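Local coordinates for DUF2020 domain-containing protein (Corynebacterium diphtheriae, PDB 3V7B) that is of unknown function but belongs to the DUF2020 family, whose members are grouped by sequence with the Mog1p and PsbP proteins, at residues V73-S78 with G122-V127. Residues are numbered along the deposited sequence; the frame is centred on the assembly and turned at random.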
ATOM      1  N   VAL A  73      -1.735   2.608   4.574  1.00 11.94           N
ATOM      2  CA  VAL A  73      -1.534   3.949   5.057  1.00 12.68           C
ATOM      3  C   VAL A  73      -1.169   3.979   6.551  1.00 12.28           C
ATOM      4  O   VAL A  73      -1.868   3.453   7.387  1.00 15.31           O
ATOM      5  CB  VAL A  73      -2.750   4.868   4.779  1.00 13.59           C
ATOM      6  CG1 VAL A  73      -2.438   6.312   5.291  1.00 14.67           C
ATOM      7  CG2 VAL A  73      -3.008   4.911   3.255  1.00 12.25           C
ATOM      8  N   ARG A  74      -0.012   4.560   6.901  1.00 13.22           N
ATOM      9  CA  ARG A  74       0.501   4.528   8.245  1.00 13.57           C
ATOM     10  C   ARG A  74       0.591   5.952   8.795  1.00 15.11           C
ATOM     11  O   ARG A  74       1.078   6.844   8.147  1.00 16.20           O
ATOM     12  CB  ARG A  74       1.894   3.956   8.314  1.00 13.45           C
ATOM     13  CG  ARG A  74       2.043   2.473   8.200  1.00 13.25           C
ATOM     14  CD  ARG A  74       1.083   1.623   8.905  1.00 13.44           C
ATOM     15  NE  ARG A  74       1.076   1.877  10.369  1.00 13.67           N
ATOM     16  CZ  ARG A  74       1.835   1.289  11.275  1.00 14.89           C
ATOM     17  NH1 ARG A  74       2.632   0.310  10.951  1.00 14.56           N
ATOM     18  NH2 ARG A  74       1.735   1.649  12.552  1.00 15.26           N
ATOM     19  N   HIS A  75       0.059   6.168   9.944  1.00 16.45           N
ATOM     20  CA  HIS A  75       0.308   7.439  10.632  1.00 18.33           C
ATOM     21  C   HIS A  75       1.212   7.096  11.805  1.00 18.49           C
ATOM     22  O   HIS A  75       0.791   6.486  12.832  1.00 18.28           O
ATOM     23  CB  HIS A  75      -0.996   8.085  11.076  1.00 22.79           C
ATOM     24  CG  HIS A  75      -1.812   8.659   9.949  1.00 25.65           C
ATOM     25  ND1 HIS A  75      -2.516   7.865   9.064  1.00 29.14           N
ATOM     26  CD2 HIS A  75      -2.101   9.973   9.605  1.00 27.23           C
ATOM     27  CE1 HIS A  75      -3.151   8.644   8.177  1.00 26.67           C
ATOM     28  NE2 HIS A  75      -2.902   9.940   8.502  1.00 27.99           N
HETATM   29  N   MSE A  76       2.481   7.410  11.660  1.00 19.34           N
HETATM   30  CA  MSE A  76       3.487   7.068  12.691  1.00 19.13           C
HETATM   31  C   MSE A  76       3.622   8.213  13.720  1.00 18.82           C
HETATM   32  O   MSE A  76       3.218   9.345  13.458  1.00 19.34           O
HETATM   33  CB  MSE A  76       4.855   6.757  12.078  1.00 17.34           C
HETATM   34  CG  MSE A  76       4.852   5.609  11.024  1.00 16.81           C
HETATM   35 SE   MSE A  76       3.958   3.946  11.638  0.86 14.47          SE
HETATM   36  CE  MSE A  76       5.411   3.273  12.734  1.00 15.60           C
ATOM     37  N   PRO A  77       4.145   7.903  14.929  1.00 21.99           N
ATOM     38  CA  PRO A  77       4.426   8.918  15.996  1.00 21.43           C
ATOM     39  C   PRO A  77       5.454   9.941  15.631  1.00 22.52           C
ATOM     40  O   PRO A  77       5.530  10.991  16.293  1.00 23.74           O
ATOM     41  CB  PRO A  77       5.018   8.077  17.144  1.00 23.22           C
ATOM     42  CG  PRO A  77       4.608   6.696  16.888  1.00 23.59           C
ATOM     43  CD  PRO A  77       4.446   6.524  15.401  1.00 22.53           C
ATOM     44  N   SER A  78       6.281   9.635  14.633  1.00 21.15           N
ATOM     45  CA  SER A  78       7.263  10.575  14.109  1.00 23.09           C
ATOM     46  C   SER A  78       7.604  10.303  12.640  1.00 20.84           C
ATOM     47  O   SER A  78       7.297   9.236  12.072  1.00 21.79           O
ATOM     48  CB  SER A  78       8.591  10.484  14.861  1.00 23.29           C
ATOM     49  OG  SER A  78       9.157   9.200  14.618  1.00 21.54           O
ATOM     50  N   GLY A 122       6.422  13.668   6.084  1.00 16.51           N
ATOM     51  CA  GLY A 122       6.272  13.898   7.520  1.00 16.25           C
ATOM     52  C   GLY A 122       6.096  12.536   8.202  1.00 16.84           C
ATOM     53  O   GLY A 122       6.736  11.611   7.818  1.00 16.45           O
ATOM     54  N   PRO A 123       5.150  12.400   9.138  1.00 17.04           N
ATOM     55  CA  PRO A 123       4.999  11.138   9.803  1.00 16.90           C
ATOM     56  C   PRO A 123       4.017  10.160   9.147  1.00 16.49           C
ATOM     57  O   PRO A 123       3.753   9.123   9.718  1.00 18.19           O
ATOM     58  CB  PRO A 123       4.476  11.530  11.178  1.00 18.46           C
ATOM     59  CG  PRO A 123       3.644  12.699  10.892  1.00 18.82           C
ATOM     60  CD  PRO A 123       4.411  13.470   9.830  1.00 18.88           C
ATOM     61  N   VAL A 124       3.556  10.467   7.961  1.00 15.84           N
ATOM     62  CA  VAL A 124       2.648   9.592   7.235  1.00 14.90           C
ATOM     63  C   VAL A 124       3.415   8.784   6.225  1.00 13.63           C
ATOM     64  O   VAL A 124       4.247   9.316   5.443  1.00 15.16           O
ATOM     65  CB  VAL A 124       1.545  10.407   6.541  1.00 15.07           C
ATOM     66  CG1 VAL A 124       0.574   9.492   5.762  1.00 15.74           C
ATOM     67  CG2 VAL A 124       0.817  11.210   7.630  1.00 15.57           C
ATOM     68  N   ALA A 125       3.133   7.474   6.207  1.00 14.67           N
ATOM     69  CA  ALA A 125       3.707   6.610   5.166  1.00 12.96           C
ATOM     70  C   ALA A 125       2.592   5.891   4.361  1.00 12.25           C
ATOM     71  O   ALA A 125       1.571   5.546   4.906  1.00 12.83           O
ATOM     72  CB  ALA A 125       4.713   5.608   5.762  1.00 14.42           C
ATOM     73  N   VAL A 126       2.810   5.733   3.062  1.00 11.49           N
ATOM     74  CA  VAL A 126       1.912   5.047   2.155  1.00 12.15           C
ATOM     75  C   VAL A 126       2.739   3.965   1.425  1.00 11.77           C
ATOM     76  O   VAL A 126       3.730   4.280   0.740  1.00 13.97           O
ATOM     77  CB  VAL A 126       1.248   6.026   1.147  1.00 11.90           C
ATOM     78  CG1 VAL A 126       0.440   5.293   0.068  1.00 10.85           C
ATOM     79  CG2 VAL A 126       0.366   7.068   1.861  1.00 11.68           C
ATOM     80  N   VAL A 127       2.346   2.703   1.549  1.00 11.20           N
ATOM     81  CA  VAL A 127       3.056   1.594   0.879  1.00 11.97           C
ATOM     82  C   VAL A 127       2.030   0.806   0.031  1.00 11.69           C
ATOM     83  O   VAL A 127       0.945   0.459   0.496  1.00 12.16           O
ATOM     84  CB  VAL A 127       3.695   0.606   1.920  1.00 12.76           C
ATOM     85  CG1 VAL A 127       4.387  -0.571   1.262  1.00 13.01           C
ATOM     86  CG2 VAL A 127       4.630   1.338   2.923  1.00 12.62           C
TER
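Three backbone hydrogen bonds join the end of strand 69-75 to the start of strand 124-130, neighbouring antiparallel strands in the middle of the seven-stranded sheet of this DUF2020 domain, whose fold is consistent with its placement among the Mog1p/PsbP-like proteins. R74 and A125 form the hydrogen-bonded pair: R74 N gives its hydrogen to A125 O at 2.7 Å, almost straight (168°), and A125 N returns a bond to R74 O at 2.9 Å, in the carbonyl plane and on a lone pair. M76 N still reaches P123 O at 2.9 Å, so the contact carries on past the strands, into the linker to helix 79-89 and the hairpin connection before V124. V73 with V126 and H75 with V124 are the non-hydrogen-bonded pairs on either side, and V124 CA brings its hydrogen toward R74 O. On the face of V73, H75, V124 and V126, the V73 and V126 side chains meet through their CG2 methyls at 4.2 Å, and helix 135-149 covers both through L149 and I146. H75 and V124 stand side by side; V124 CG2 touches the imidazole at CD2, 3.7 Å away, while V124 CG1 lies over one ring face. The other face carries R74 and A125, whose CB atoms approach to 4.1 Å before the arginine, bent at chi2 and chi3, turns away so that NE forms a salt bridge with D7 OD2, while NH2 and NH1 give hydrogen bonds to the carbonyl oxygens of L10 and P11, tying the N-terminal segment to the sheet. M76, a selenomethionine, packs with A125 against helix 79-89, at whose N-cap S78 bonds through OG to E81 N. P123 CB presses on M76 O at 3.4 Å, and M76 SE sits 3.3 Å above the plane of the R74 guanidinium, displaced toward its rim.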